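Local structure of cupin 2, conserved barrel domain protein (Shewanella frigidimarina, 2PFW) at the interface of chains A and B. The protein is of unknown function but has the RmlC-like cupin barrel fold and probably binds a metal ion, as many cupins do. Coordinates in Å, arbitrary orientation; residue numbers count along the deposited sequence, not the author numbering. Chains: chain A/B, Cupin 2, conserved barrel domain protein.

Contact 1: the interface of chains A and B. Residues chain A 55-56, 83, 86; chain B 30-31, 33-34.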
# COMPACT_ATOMS: atom_id res chain seq x y z
N SER A 55 -1.40 -6.90 -11.35
CA SER A 55 -2.30 -7.03 -10.20
C SER A 55 -2.31 -5.69 -9.46
O SER A 55 -1.35 -4.92 -9.54
CB SER A 55 -1.89 -8.17 -9.29
OG SER A 55 -2.41 -9.40 -9.75
N GLN A 56 -3.40 -5.38 -8.77
CA GLN A 56 -3.50 -4.08 -8.11
C GLN A 56 -4.25 -4.22 -6.79
O GLN A 56 -5.33 -4.80 -6.75
CB GLN A 56 -4.18 -3.04 -9.01
CG GLN A 56 -4.36 -1.68 -8.36
CD GLN A 56 -5.17 -0.72 -9.21
OE1 GLN A 56 -5.11 -0.70 -10.44
NE2 GLN A 56 -5.97 0.12 -8.54
N PHE A 83 -9.34 -4.66 -4.58
CA PHE A 83 -8.44 -5.52 -5.32
C PHE A 83 -8.93 -5.73 -6.75
O PHE A 83 -10.09 -6.11 -6.93
CB PHE A 83 -8.32 -6.85 -4.58
CG PHE A 83 -7.77 -8.01 -5.40
CD1 PHE A 83 -6.55 -7.90 -6.05
CD2 PHE A 83 -8.49 -9.19 -5.49
CE1 PHE A 83 -6.06 -8.96 -6.79
CE2 PHE A 83 -8.01 -10.25 -6.23
CZ PHE A 83 -6.80 -10.13 -6.88
N PRO A 86 -5.72 -9.22 -12.50
CA PRO A 86 -5.18 -8.85 -13.81
C PRO A 86 -6.28 -8.83 -14.88
O PRO A 86 -7.07 -9.78 -14.93
CB PRO A 86 -4.16 -9.97 -14.09
CG PRO A 86 -3.75 -10.42 -12.72
CD PRO A 86 -5.00 -10.35 -11.89
N PHE B 30 -5.51 -9.36 -1.68
CA PHE B 30 -4.38 -10.13 -2.20
C PHE B 30 -4.79 -11.10 -3.31
O PHE B 30 -5.94 -11.52 -3.35
CB PHE B 30 -3.73 -10.93 -1.06
CG PHE B 30 -4.53 -12.12 -0.59
CD1 PHE B 30 -5.58 -11.95 0.30
CD2 PHE B 30 -4.25 -13.41 -1.02
CE1 PHE B 30 -6.32 -13.03 0.73
CE2 PHE B 30 -4.99 -14.49 -0.60
CZ PHE B 30 -6.03 -14.31 0.29
N ASN B 31 -3.84 -11.49 -4.15
CA ASN B 31 -3.82 -12.76 -4.87
C ASN B 31 -2.43 -13.39 -4.80
O ASN B 31 -1.61 -12.97 -3.98
CB ASN B 31 -4.28 -12.54 -6.31
CG ASN B 31 -3.30 -11.71 -7.11
OD1 ASN B 31 -2.28 -11.25 -6.59
ND2 ASN B 31 -3.59 -11.50 -8.39
N GLU B 33 0.23 -13.02 -6.26
CA GLU B 33 1.44 -12.28 -6.63
C GLU B 33 1.50 -10.90 -5.98
O GLU B 33 2.50 -10.20 -6.13
CB GLU B 33 1.51 -12.14 -8.15
CG GLU B 33 0.66 -11.02 -8.73
CD GLU B 33 0.84 -10.87 -10.22
OE1 GLU B 33 1.91 -11.30 -10.72
OE2 GLU B 33 -0.05 -10.32 -10.90
N LEU B 34 0.45 -10.51 -5.28
CA LEU B 34 0.40 -9.19 -4.66
C LEU B 34 -0.39 -9.25 -3.35
O LEU B 34 -1.38 -9.97 -3.25
CB LEU B 34 -0.21 -8.15 -5.59
CG LEU B 34 -0.59 -6.79 -5.02
CD1 LEU B 34 0.59 -6.12 -4.33
CD2 LEU B 34 -1.13 -5.87 -6.11
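B:Asn31 ends strand 23-31 and reaches across to A:Ser55 and A:Phe83. Its CB meets the far end of the A:Phe83 ring, 3.5 Å from CZ. The two side chains cross at about a right angle, with ring and amide planes 71° apart. CG sits between the backbone N and the carbonyl carbon (chi1 67°), which lets the amide turn back over its own loop. There OD1 accepts a hydrogen bond from the backbone N of B:Glu33 at 3.1 Å, from well above the carbonyl plane. The N of B:Leu34 adds a weak bond to the same oxygen. The other branch, ND2, donates to the hydroxyl OG of A:Ser55 at 2.8 Å. That hydroxyl lies slightly out of the amide plane, and the bond bends to 153° at the hydrogen. OG in turn donates to carboxylate OE2 of B:Glu33, also at 2.8 Å, on the lone pair that faces away from the other oxygen. The serine hydroxyl therefore both accepts and donates. Beside this chain of bonds, methyl CD2 of B:Leu34 packs 3.6 Å from CA of A:Gln56. The patch ties the 31-34 turn of one cupin subunit to the start of strand 55-61 in the other, probably steadying a two-fold dimer.

Contact 2: the interface of chains A and B. Residues chain A 8-11; chain B 74-76, 80.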
# COMPACT_ATOMS: atom_id res chain seq x y z
N PHE A 8 14.40 3.90 1.63
CA PHE A 8 13.62 4.81 2.47
C PHE A 8 13.06 5.96 1.63
O PHE A 8 13.74 6.50 0.77
CB PHE A 8 14.47 5.37 3.61
CG PHE A 8 14.84 4.37 4.68
CD1 PHE A 8 13.96 4.04 5.69
CD2 PHE A 8 16.09 3.76 4.67
CE1 PHE A 8 14.31 3.13 6.68
CE2 PHE A 8 16.44 2.85 5.65
CZ PHE A 8 15.55 2.53 6.66
N SER A 9 11.81 6.35 1.91
CA SER A 9 11.29 7.57 1.27
C SER A 9 10.56 8.43 2.30
O SER A 9 9.77 7.92 3.09
CB SER A 9 10.37 7.21 0.11
OG SER A 9 11.09 6.71 -1.00
N PHE A 10 10.85 9.72 2.27
CA PHE A 10 10.22 10.73 3.10
C PHE A 10 9.20 11.53 2.29
O PHE A 10 9.58 12.15 1.30
CB PHE A 10 11.29 11.68 3.62
CG PHE A 10 12.19 11.09 4.69
CD1 PHE A 10 11.64 10.63 5.87
CD2 PHE A 10 13.55 11.00 4.49
CE1 PHE A 10 12.43 10.08 6.86
CE2 PHE A 10 14.36 10.47 5.49
CZ PHE A 10 13.80 10.01 6.67
N GLY A 11 7.95 11.50 2.71
CA GLY A 11 6.85 12.15 2.01
C GLY A 11 7.13 13.60 1.69
O GLY A 11 6.63 14.13 0.70
N LYS B 74 16.08 4.62 10.38
CA LYS B 74 15.55 5.97 10.17
C LYS B 74 14.25 6.14 10.94
O LYS B 74 13.51 5.17 11.14
CB LYS B 74 15.38 6.26 8.68
CG LYS B 74 16.72 6.33 7.97
CD LYS B 74 16.56 6.76 6.53
CE LYS B 74 17.89 6.71 5.81
NZ LYS B 74 17.86 7.34 4.46
N VAL B 75 13.98 7.36 11.37
CA VAL B 75 12.72 7.67 12.04
C VAL B 75 11.69 8.05 10.97
O VAL B 75 11.93 8.98 10.22
CB VAL B 75 12.85 8.82 13.05
CG1 VAL B 75 11.55 9.00 13.81
CG2 VAL B 75 14.01 8.54 14.01
N LEU B 76 10.61 7.29 10.91
CA LEU B 76 9.57 7.50 9.91
C LEU B 76 8.27 7.88 10.62
O LEU B 76 7.95 7.31 11.65
CB LEU B 76 9.35 6.25 9.06
CG LEU B 76 10.49 5.79 8.15
CD1 LEU B 76 9.98 4.76 7.14
CD2 LEU B 76 11.14 6.95 7.42
N ASP B 80 5.52 8.70 5.16
CA ASP B 80 6.83 8.27 4.66
C ASP B 80 6.75 6.79 4.31
O ASP B 80 5.81 6.10 4.70
CB ASP B 80 7.94 8.49 5.67
CG ASP B 80 8.24 9.90 6.10
OD1 ASP B 80 8.17 10.85 5.28
OD2 ASP B 80 8.57 10.08 7.29
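A:Phe10 and B:Leu76 form the apolar centre of this contact between two cupin barrels. Ring atom CE1 of A:Phe10 lies 3.4 Å from methyl CD2 of B:Leu76, and the side chains cross at about a right angle. The carbonyl oxygen of B:Val75 comes to the edge of the same ring, in its plane, 3.6 Å from CE1. Next to this pair, A:Phe8 offers a face to the aliphatic stem of B:Lys74. The stem is extended beyond CG (chi2 -174°) and runs aslant over the ring face. Its CD stands 3.7 Å from the ring centroid in a CH-pi contact, somewhat toward the rim. CE follows, 3.6 Å from CD2 of the phenylalanine, so the hydrocarbon part of the lysine does the covering. On the other flank, the carboxylate of B:Asp80 stands nearly perpendicular to the A:Phe10 ring, at 84°. Its CG is 3.5 Å from ring atom CD1, and OD1 lies at the ring edge, in plane. OD2 of B:Asp80 lies 3.4 Å from CD1 of A:Phe10. At the polar rim, the backbone N of A:Gly11 donates to OD1 at 2.7 Å, with 144° at the hydrogen. OD1 uses the lone pair pointing away from OD2.

Contact 3: the interface of chains A and B. Residues chain A 67, 69, 72, 74, 76, 82; chain B 8, 10.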
# COMPACT_ATOMS: atom_id res chain seq x y z
N VAL A 67 -16.03 3.31 -6.50
CA VAL A 67 -15.13 2.42 -7.24
C VAL A 67 -15.91 1.34 -7.98
O VAL A 67 -16.77 0.66 -7.42
CB VAL A 67 -14.07 1.77 -6.33
CG1 VAL A 67 -13.20 0.83 -7.14
CG2 VAL A 67 -13.23 2.84 -5.65
N VAL A 69 -15.32 -2.20 -9.79
CA VAL A 69 -14.54 -3.38 -10.16
C VAL A 69 -15.43 -4.45 -10.78
O VAL A 69 -16.30 -5.00 -10.11
CB VAL A 69 -13.77 -3.98 -8.98
CG1 VAL A 69 -12.98 -5.20 -9.44
CG2 VAL A 69 -12.83 -2.96 -8.36
N VAL A 72 -19.15 -4.49 -10.37
CA VAL A 72 -19.60 -4.26 -8.99
C VAL A 72 -19.23 -2.85 -8.55
O VAL A 72 -18.13 -2.37 -8.84
CB VAL A 72 -18.99 -5.31 -8.04
CG1 VAL A 72 -19.56 -5.18 -6.64
CG2 VAL A 72 -19.25 -6.71 -8.58
N LYS A 74 -19.10 0.16 -5.43
CA LYS A 74 -19.25 0.46 -4.01
C LYS A 74 -18.71 1.86 -3.74
O LYS A 74 -17.82 2.34 -4.43
CB LYS A 74 -18.58 -0.58 -3.12
CG LYS A 74 -18.70 -2.03 -3.51
CD LYS A 74 -19.45 -2.92 -2.54
CE LYS A 74 -20.08 -4.13 -3.20
NZ LYS A 74 -21.21 -4.70 -2.43
N LEU A 76 -16.45 3.90 -1.27
CA LEU A 76 -15.39 3.58 -0.32
C LEU A 76 -14.92 4.84 0.41
O LEU A 76 -14.81 5.90 -0.20
CB LEU A 76 -14.20 2.91 -0.99
CG LEU A 76 -14.42 1.59 -1.73
CD1 LEU A 76 -13.09 0.89 -1.98
CD2 LEU A 76 -15.37 0.68 -0.97
N PHE A 82 -9.70 -1.94 -2.21
CA PHE A 82 -10.18 -2.84 -3.26
C PHE A 82 -9.00 -3.56 -3.94
O PHE A 82 -7.87 -3.10 -3.87
CB PHE A 82 -11.01 -2.13 -4.31
CG PHE A 82 -10.39 -0.92 -4.97
CD1 PHE A 82 -10.45 0.32 -4.35
CD2 PHE A 82 -9.76 -1.01 -6.20
CE1 PHE A 82 -9.89 1.43 -4.96
CE2 PHE A 82 -9.20 0.10 -6.80
CZ PHE A 82 -9.26 1.33 -6.18
N PHE B 8 -13.50 -6.02 -3.10
CA PHE B 8 -13.75 -4.91 -2.19
C PHE B 8 -13.55 -5.34 -0.75
O PHE B 8 -13.95 -6.43 -0.34
CB PHE B 8 -15.16 -4.35 -2.39
CG PHE B 8 -15.36 -3.63 -3.72
CD1 PHE B 8 -14.89 -2.35 -3.91
CD2 PHE B 8 -16.01 -4.26 -4.77
CE1 PHE B 8 -15.06 -1.70 -5.12
CE2 PHE B 8 -16.18 -3.62 -5.98
CZ PHE B 8 -15.71 -2.34 -6.16
N PHE B 10 -13.59 -3.82 3.53
CA PHE B 10 -14.16 -2.77 4.36
C PHE B 10 -13.50 -2.74 5.73
O PHE B 10 -13.55 -3.75 6.43
CB PHE B 10 -15.68 -2.97 4.48
CG PHE B 10 -16.33 -2.79 3.11
CD1 PHE B 10 -16.18 -1.59 2.44
CD2 PHE B 10 -17.05 -3.82 2.52
CE1 PHE B 10 -16.73 -1.41 1.19
CE2 PHE B 10 -17.61 -3.64 1.27
CZ PHE B 10 -17.45 -2.44 0.61
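The backbone carbonyl oxygens of A:Val67 and A:Val72 both approach the far end of the B:Phe8 ring, at 3.4 Å and 3.6 Å from CZ. These are contacts of oxygen with ring carbon, not hydrogen bonds. The ring is inserted into the side of a cupin barrel, among strands 65-69, 72-76 and 81-84. B:Phe8 and A:Phe82 also form an antiparallel beta bridge across the chains. Three valine side chains border the far end of the ring, and CB of A:Phe82 lies beside CD1. CB of A:Val67 lies at the edge, in plane, and CG2 of A:Val69 comes within 3.7 Å of CZ. CG1 of A:Val72 approaches ring atom CE2. One face is covered by A:Lys74, whose CG stands over the centre, 3.6 Å from the centroid. The lysine bends at chi2 (-116°), and its CD is carried to the in-plane edge of B:Phe10, 3.8 Å from CZ. The B:Phe10 ring also takes methyl CD2 of A:Leu76 at CE1, 3.3 Å away. With an alanine in place of B:Phe8, the three valines would probably lose their shared partner and the A:Lys74 stem would be left without the ring beneath it. In chain A, CG1 of A:Val67 further packs over the centre of the A:Phe82 ring.

Contact 1 lies about 14 Å from contact 3 and 25 Å from contact 2, measured between centres of C-alpha atoms. Contacts 2 and 3 are about 29 Å apart. Contacts 2 and 3 show largely the same arrangement with the chains exchanged: each sets residues 8 and 10 of one subunit against strand 72-76 of the other. The lysine at position 74 differs, extended in chain B and bent in chain A. Contacts 1 and 3 share strand 81-84 of chain A, through A:Phe83 and A:Phe82. The reciprocal N-terminal segments flank the interface, which suggests a dimer, though the structure alone does not prove it in solution.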